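Local atomic coordinates of glutathione peroxidase (Schistosoma mansoni, PDB entry 2V1M), a protein that catalyses the reduction of hydrogen peroxide to water at the expense of glutathione, which is oxidised to glutathione disulfide. Residues 49-60 and 153-163. Sequence-based numbering, arbitrary orientation. Where two conformers were deposited one is given.
Sequences NYRQLQEMHTRL and TAPYDIEGDIM
Helix 49-60 runs roughly parallel to helix 159-163, the short axes 27° apart and 12.4 Å at closest approach, and the backbones come nearest where Gln52 faces Pro155. Gln52 lies flat over the Tyr156 ring, its amide plane within 7° of the ring plane and its CG 3.6 Å from the ring centroid in a CH-pi contact. The extended chain (chi2 -169°) sets OE1 above the root of the ring, where it accepts a hydrogen bond from Tyr156 N at 2.9 Å; this bond and the stacking together hold the amide flat. In one of its two conformers, Met56 meets the same ring edge-on through CG and sulfur, a Met-aromatic contact, while the sulfur also sits beside Pro155 CB and the methyl reaches Ile162 CD1 at 3.5 Å. Pro155 also packs on Leu53 CD2. Farther along, Arg59 NH2 forms a salt bridge with Glu159 OE2 at 2.9 Å, approaching on the syn side but tilted from the carboxylate plane, the two flat groups almost perpendicular. Leu60 CD2 touches Met163 SD at 3.6 Å. Leu53, Leu60 and Ile162 also rest on strand 65-71, so both helices pack against one face of the central mixed sheet, as in the thioredoxin fold of glutathione peroxidases.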
ATOM      1  N   ASN A  49      12.618   0.091   0.468  1.00  3.05           N
ATOM      2  CA  ASN A  49      11.181  -0.029   0.815  1.00  3.14           C
ATOM      3  C   ASN A  49      10.758  -1.497   0.879  1.00  2.99           C
ATOM      4  O   ASN A  49      10.120  -1.914   1.860  1.00  3.13           O
ATOM      5  CB  ASN A  49      10.287   0.747  -0.146  1.00  2.97           C
ATOM      6  CG  ASN A  49      10.206   2.199   0.236  1.00  3.46           C
ATOM      7  OD1 ASN A  49       9.342   2.592   1.036  1.00  4.05           O
ATOM      8  ND2 ASN A  49      11.088   3.009  -0.329  1.00  5.06           N
ATOM      9  N   TYR A  50      11.055  -2.281  -0.172  1.00  2.98           N
ATOM     10  CA  TYR A  50      10.631  -3.692  -0.139  1.00  3.12           C
ATOM     11  C   TYR A  50      11.289  -4.459   1.005  1.00  3.28           C
ATOM     12  O   TYR A  50      10.640  -5.272   1.654  1.00  3.35           O
ATOM     13  CB  TYR A  50      10.942  -4.356  -1.478  1.00  3.08           C
ATOM     14  CG  TYR A  50       9.789  -4.219  -2.461  1.00  3.16           C
ATOM     15  CD1 TYR A  50       8.659  -5.048  -2.412  1.00  3.24           C
ATOM     16  CD2 TYR A  50       9.849  -3.232  -3.460  1.00  3.65           C
ATOM     17  CE1 TYR A  50       7.618  -4.882  -3.325  1.00  3.25           C
ATOM     18  CE2 TYR A  50       8.793  -3.045  -4.374  1.00  3.78           C
ATOM     19  CZ  TYR A  50       7.680  -3.875  -4.299  1.00  3.10           C
ATOM     20  OH  TYR A  50       6.669  -3.656  -5.186  1.00  3.41           O
ATOM     21  N   ARG A  51      12.580  -4.230   1.268  1.00  3.40           N
ATOM     22  CA  ARG A  51      13.256  -4.960   2.353  1.00  3.44           C
ATOM     23  C   ARG A  51      12.581  -4.632   3.680  1.00  3.12           C
ATOM     24  O   ARG A  51      12.282  -5.537   4.481  1.00  3.18           O
ATOM     25  CB  ARG A  51      14.748  -4.611   2.428  1.00  4.36           C
ATOM     26  CG  ARG A  51      15.605  -5.051   1.274  1.00  7.16           C
ATOM     27  CD  ARG A  51      16.045  -6.477   1.338  0.80  8.28           C
ATOM     28  NE  ARG A  51      16.916  -6.750   0.200  1.00  9.46           N
ATOM     29  CZ  ARG A  51      16.947  -7.871  -0.487  1.00  8.12           C
ATOM     30  NH1 ARG A  51      16.184  -8.913  -0.117  1.00  6.55           N
ATOM     31  NH2 ARG A  51      17.768  -7.920  -1.536  0.80  6.05           N
ATOM     32  N   GLN A  52      12.369  -3.347   3.955  1.00  2.92           N
ATOM     33  CA  GLN A  52      11.785  -2.984   5.244  1.00  3.33           C
ATOM     34  C   GLN A  52      10.330  -3.476   5.338  1.00  2.92           C
ATOM     35  O   GLN A  52       9.906  -3.896   6.420  1.00  3.28           O
ATOM     36  CB  GLN A  52      11.852  -1.492   5.485  1.00  3.39           C
ATOM     37  CG  GLN A  52      13.297  -1.015   5.691  1.00  4.16           C
ATOM     38  CD  GLN A  52      13.396   0.415   6.185  1.00  5.17           C
ATOM     39  OE1 GLN A  52      12.407   1.068   6.500  1.00  4.78           O
ATOM     40  NE2 GLN A  52      14.611   0.905   6.280  0.80  9.40           N
ATOM     41  N   LEU A  53       9.562  -3.354   4.251  1.00  2.89           N
ATOM     42  CA  LEU A  53       8.183  -3.862   4.294  1.00  3.22           C
ATOM     43  C   LEU A  53       8.129  -5.359   4.586  1.00  3.00           C
ATOM     44  O   LEU A  53       7.264  -5.828   5.322  1.00  3.22           O
ATOM     45  CB  LEU A  53       7.418  -3.507   3.015  1.00  3.22           C
ATOM     46  CG  LEU A  53       7.161  -2.012   2.832  1.00  3.51           C
ATOM     47  CD1 LEU A  53       6.700  -1.770   1.378  1.00  4.55           C
ATOM     48  CD2 LEU A  53       6.059  -1.535   3.804  1.00  3.99           C
ATOM     49  N   GLN A  54       9.020  -6.133   3.957  1.00  3.02           N
ATOM     50  CA  GLN A  54       9.020  -7.584   4.204  1.00  2.90           C
ATOM     51  C   GLN A  54       9.414  -7.892   5.661  1.00  3.21           C
ATOM     52  O   GLN A  54       8.841  -8.816   6.276  1.00  3.23           O
ATOM     53  CB  GLN A  54       9.942  -8.285   3.195  1.00  3.23           C
ATOM     54  CG  GLN A  54      10.103  -9.766   3.470  1.00  3.02           C
ATOM     55  CD  GLN A  54       8.843 -10.554   3.575  1.00  3.25           C
ATOM     56  OE1 GLN A  54       7.783 -10.184   3.015  1.00  3.04           O
ATOM     57  NE2 GLN A  54       8.932 -11.685   4.314  1.00  2.91           N
ATOM     58  N   GLU A  55      10.377  -7.151   6.208  1.00  3.21           N
ATOM     59  CA  GLU A  55      10.718  -7.307   7.628  0.80  3.47           C
ATOM     60  C   GLU A  55       9.532  -6.939   8.524  1.00  3.31           C
ATOM     61  O   GLU A  55       9.273  -7.602   9.543  1.00  4.01           O
ATOM     62  CB  GLU A  55      11.953  -6.469   7.974  0.80  4.75           C
ATOM     63  CG  GLU A  55      13.250  -6.995   7.378  0.80  8.75           C
ATOM     64  CD  GLU A  55      14.244  -5.921   6.861  0.80  8.74           C
ATOM     65  OE1 GLU A  55      14.140  -4.734   7.225  0.80  9.83           O
ATOM     66  OE2 GLU A  55      15.159  -6.264   6.061  0.80  9.02           O
ATOM     67  N   MET A  56       8.840  -5.861   8.192  1.00  3.25           N
ATOM     68  CA  MET A  56       7.713  -5.483   9.029  0.50  3.57           C
ATOM     69  C   MET A  56       6.556  -6.460   8.926  1.00  3.36           C
ATOM     70  O   MET A  56       5.933  -6.758   9.949  1.00  3.61           O
ATOM     71  CB  MET A  56       7.251  -4.084   8.701  0.50  3.14           C
ATOM     72  CG  MET A  56       8.267  -3.029   9.050  0.50  2.85           C
ATOM     73  SD  MET A  56       7.877  -1.388   8.405  0.50  4.05           S
ATOM     74  CE  MET A  56       6.441  -1.004   9.412  0.50  4.57           C
ATOM     75  N   HIS A  57       6.295  -6.972   7.723  1.00  3.25           N
ATOM     76  CA  HIS A  57       5.317  -8.052   7.571  1.00  3.39           C
ATOM     77  C   HIS A  57       5.686  -9.209   8.503  1.00  3.19           C
ATOM     78  O   HIS A  57       4.858  -9.744   9.240  1.00  3.37           O
ATOM     79  CB  HIS A  57       5.335  -8.554   6.136  1.00  3.55           C
ATOM     80  CG  HIS A  57       4.559  -9.813   5.965  1.00  3.95           C
ATOM     81  ND1 HIS A  57       3.192  -9.810   5.740  1.00  4.47           N
ATOM     82  CD2 HIS A  57       4.966 -11.112   6.007  1.00  4.30           C
ATOM     83  CE1 HIS A  57       2.816 -11.075   5.640  1.00  4.71           C
ATOM     84  NE2 HIS A  57       3.854 -11.878   5.815  1.00  4.59           N
ATOM     85  N   THR A  58       6.949  -9.635   8.444  1.00  3.33           N
ATOM     86  CA  THR A  58       7.351 -10.800   9.219  1.00  3.43           C
ATOM     87  C   THR A  58       7.223 -10.546  10.734  1.00  3.68           C
ATOM     88  O   THR A  58       6.847 -11.441  11.500  1.00  4.83           O
ATOM     89  CB  THR A  58       8.739 -11.243   8.770  1.00  3.89           C
ATOM     90  OG1 THR A  58       8.656 -11.662   7.390  1.00  4.00           O
ATOM     91  CG2 THR A  58       9.246 -12.409   9.595  1.00  4.33           C
ATOM     92  N   ARG A  59       7.530  -9.317  11.167  1.00  3.76           N
ATOM     93  CA  ARG A  59       7.422  -8.984  12.587  1.00  4.46           C
ATOM     94  C   ARG A  59       5.962  -8.891  13.056  1.00  3.84           C
ATOM     95  O   ARG A  59       5.654  -9.255  14.206  1.00  4.83           O
ATOM     96  CB  ARG A  59       8.181  -7.669  12.896  1.00  5.63           C
ATOM     97  CG  ARG A  59       8.190  -7.288  14.360  1.00  7.58           C
ATOM     98  CD  ARG A  59       8.936  -6.001  14.606  1.00 11.50           C
ATOM     99  NE  ARG A  59      10.354  -6.256  14.810  1.00 15.54           N
ATOM    100  CZ  ARG A  59      11.233  -5.347  15.213  0.50 13.02           C
ATOM    101  NH1 ARG A  59      12.503  -5.693  15.375  0.50 13.03           N
ATOM    102  NH2 ARG A  59      10.853  -4.095  15.439  0.50 11.88           N
ATOM    103  N   LEU A  60       5.079  -8.365  12.192  1.00  3.26           N
ATOM    104  CA  LEU A  60       3.773  -7.877  12.660  1.00  3.78           C
ATOM    105  C   LEU A  60       2.565  -8.548  12.046  1.00  3.38           C
ATOM    106  O   LEU A  60       1.448  -8.284  12.540  1.00  3.81           O
ATOM    107  CB  LEU A  60       3.714  -6.364  12.465  1.00  3.95           C
ATOM    108  CG  LEU A  60       4.743  -5.585  13.312  1.00  5.80           C
ATOM    109  CD1 LEU A  60       4.710  -4.112  12.941  1.00  7.39           C
ATOM    110  CD2 LEU A  60       4.555  -5.783  14.815  1.00  7.88           C
ATOM    111  N   THR A 153       9.631   8.500   3.522  1.00  3.57           N
ATOM    112  CA  THR A 153       9.467   7.947   4.873  1.00  3.65           C
ATOM    113  C   THR A 153       9.849   6.468   4.869  1.00  3.62           C
ATOM    114  O   THR A 153       9.203   5.638   4.213  1.00  4.95           O
ATOM    115  CB  THR A 153       8.007   8.092   5.323  1.00  4.03           C
ATOM    116  OG1 THR A 153       7.577   9.438   5.147  1.00  4.88           O
ATOM    117  CG2 THR A 153       7.896   7.704   6.788  1.00  5.31           C
ATOM    118  N   ALA A 154      10.884   6.116   5.612  1.00  3.75           N
ATOM    119  CA  ALA A 154      11.250   4.720   5.726  1.00  4.27           C
ATOM    120  C   ALA A 154      10.085   3.932   6.330  1.00  3.87           C
ATOM    121  O   ALA A 154       9.528   4.362   7.336  1.00  4.04           O
ATOM    122  CB  ALA A 154      12.476   4.582   6.629  1.00  5.72           C
ATOM    123  N   PRO A 155       9.767   2.736   5.782  1.00  3.46           N
ATOM    124  CA  PRO A 155       8.694   1.948   6.409  1.00  4.03           C
ATOM    125  C   PRO A 155       8.920   1.742   7.901  1.00  4.07           C
ATOM    126  O   PRO A 155       7.976   1.796   8.680  1.00  4.55           O
ATOM    127  CB  PRO A 155       8.716   0.639   5.608  1.00  4.14           C
ATOM    128  CG  PRO A 155       9.149   1.095   4.188  1.00  4.11           C
ATOM    129  CD  PRO A 155      10.196   2.183   4.465  1.00  4.29           C
ATOM    130  N   TYR A 156      10.165   1.517   8.323  1.00  4.73           N
ATOM    131  CA  TYR A 156      10.432   1.303   9.739  1.00  5.96           C
ATOM    132  C   TYR A 156       9.958   2.461  10.607  1.00  5.34           C
ATOM    133  O   TYR A 156       9.607   2.249  11.780  1.00  7.02           O
ATOM    134  CB  TYR A 156      11.925   1.079   9.971  1.00  7.18           C
ATOM    135  CG  TYR A 156      12.469  -0.250   9.576  1.00  9.29           C
ATOM    136  CD1 TYR A 156      11.633  -1.317   9.269  1.00 10.02           C
ATOM    137  CD2 TYR A 156      13.837  -0.456   9.552  1.00 12.04           C
ATOM    138  CE1 TYR A 156      12.138  -2.561   8.967  1.00 11.29           C
ATOM    139  CE2 TYR A 156      14.370  -1.700   9.224  1.00 12.03           C
ATOM    140  CZ  TYR A 156      13.497  -2.744   8.939  1.00 10.33           C
ATOM    141  OH  TYR A 156      14.032  -3.965   8.627  0.80 11.47           O
ATOM    142  N   ASP A 157       9.976   3.668  10.078  1.00  6.07           N
ATOM    143  CA  ASP A 157       9.547   4.825  10.865  1.00  6.56           C
ATOM    144  C   ASP A 157       8.051   4.902  11.072  1.00  6.08           C
ATOM    145  O   ASP A 157       7.577   5.762  11.833  1.00  7.46           O
ATOM    146  CB  ASP A 157      10.082   6.090  10.248  1.00  7.76           C
ATOM    147  CG  ASP A 157      11.618   6.194  10.385  1.00 10.91           C
ATOM    148  OD1 ASP A 157      12.195   5.498  11.235  1.00 16.53           O
ATOM    149  OD2 ASP A 157      12.220   7.012   9.703  1.00 16.49           O
ATOM    150  N   ILE A 158       7.305   4.000  10.440  1.00  4.60           N
ATOM    151  CA  ILE A 158       5.849   3.918  10.598  1.00  4.51           C
ATOM    152  C   ILE A 158       5.480   2.887  11.686  1.00  4.15           C
ATOM    153  O   ILE A 158       4.320   2.806  12.121  1.00  4.50           O
ATOM    154  CB  ILE A 158       5.209   3.565   9.227  1.00  4.23           C
ATOM    155  CG1 ILE A 158       5.624   4.609   8.189  1.00  4.65           C
ATOM    156  CG2 ILE A 158       3.674   3.484   9.313  1.00  4.89           C
ATOM    157  CD1 ILE A 158       5.228   4.253   6.773  1.00  5.61           C
ATOM    158  N   GLU A 159       6.459   2.109  12.152  1.00  5.11           N
ATOM    159  CA  GLU A 159       6.138   0.987  13.027  1.00  5.51           C
ATOM    160  C   GLU A 159       5.503   1.441  14.349  1.00  5.32           C
ATOM    161  O   GLU A 159       4.587   0.779  14.832  1.00  5.31           O
ATOM    162  CB  GLU A 159       7.413   0.185  13.288  1.00  7.60           C
ATOM    163  CG  GLU A 159       7.138  -1.140  13.911  0.80  8.36           C
ATOM    164  CD  GLU A 159       8.194  -2.187  13.613  0.50  8.23           C
ATOM    165  OE1 GLU A 159       8.819  -2.185  12.528  0.50 10.44           O
ATOM    166  OE2 GLU A 159       8.373  -3.028  14.507  0.50  9.23           O
ATOM    167  N   GLY A 160       5.980   2.534  14.940  1.00  5.49           N
ATOM    168  CA  GLY A 160       5.403   3.019  16.199  1.00  6.11           C
ATOM    169  C   GLY A 160       3.898   3.315  16.042  1.00  5.25           C
ATOM    170  O   GLY A 160       3.060   2.945  16.898  1.00  5.50           O
ATOM    171  N   ASP A 161       3.545   3.993  14.947  1.00  4.71           N
ATOM    172  CA  ASP A 161       2.153   4.304  14.684  1.00  4.87           C
ATOM    173  C   ASP A 161       1.340   3.031  14.439  1.00  4.23           C
ATOM    174  O   ASP A 161       0.194   2.924  14.891  1.00  4.73           O
ATOM    175  CB  ASP A 161       2.029   5.244  13.479  1.00  5.10           C
ATOM    176  CG  ASP A 161       2.593   6.659  13.752  1.00  5.56           C
ATOM    177  OD1 ASP A 161       2.733   7.047  14.932  1.00  7.33           O
ATOM    178  OD2 ASP A 161       2.841   7.393  12.757  1.00  6.42           O
ATOM    179  N   ILE A 162       1.915   2.066  13.719  1.00  3.95           N
ATOM    180  CA  ILE A 162       1.251   0.783  13.551  1.00  4.08           C
ATOM    181  C   ILE A 162       0.974   0.132  14.906  1.00  4.05           C
ATOM    182  O   ILE A 162      -0.120  -0.377  15.127  1.00  4.56           O
ATOM    183  CB  ILE A 162       2.100  -0.129  12.644  1.00  4.22           C
ATOM    184  CG1 ILE A 162       1.999   0.377  11.178  1.00  3.99           C
ATOM    185  CG2 ILE A 162       1.618  -1.609  12.743  1.00  5.11           C
ATOM    186  CD1 ILE A 162       3.099  -0.201  10.270  1.00  4.80           C
ATOM    187  N   MET A 163       1.964   0.105  15.801  1.00  4.66           N
ATOM    188  CA  MET A 163       1.756  -0.527  17.113  1.00  5.26           C
ATOM    189  C   MET A 163       0.609   0.110  17.854  1.00  5.48           C
ATOM    190  O   MET A 163      -0.166  -0.589  18.539  1.00  5.69           O
ATOM    191  CB  MET A 163       3.028  -0.495  17.994  1.00  5.60           C
ATOM    192  CG  MET A 163       4.239  -1.222  17.386  1.00  6.93           C
ATOM    193  SD  MET A 163       3.937  -2.811  16.690  0.80  6.44           S
ATOM    194  CE  MET A 163       3.723  -3.807  18.161  1.00 10.71           C
TER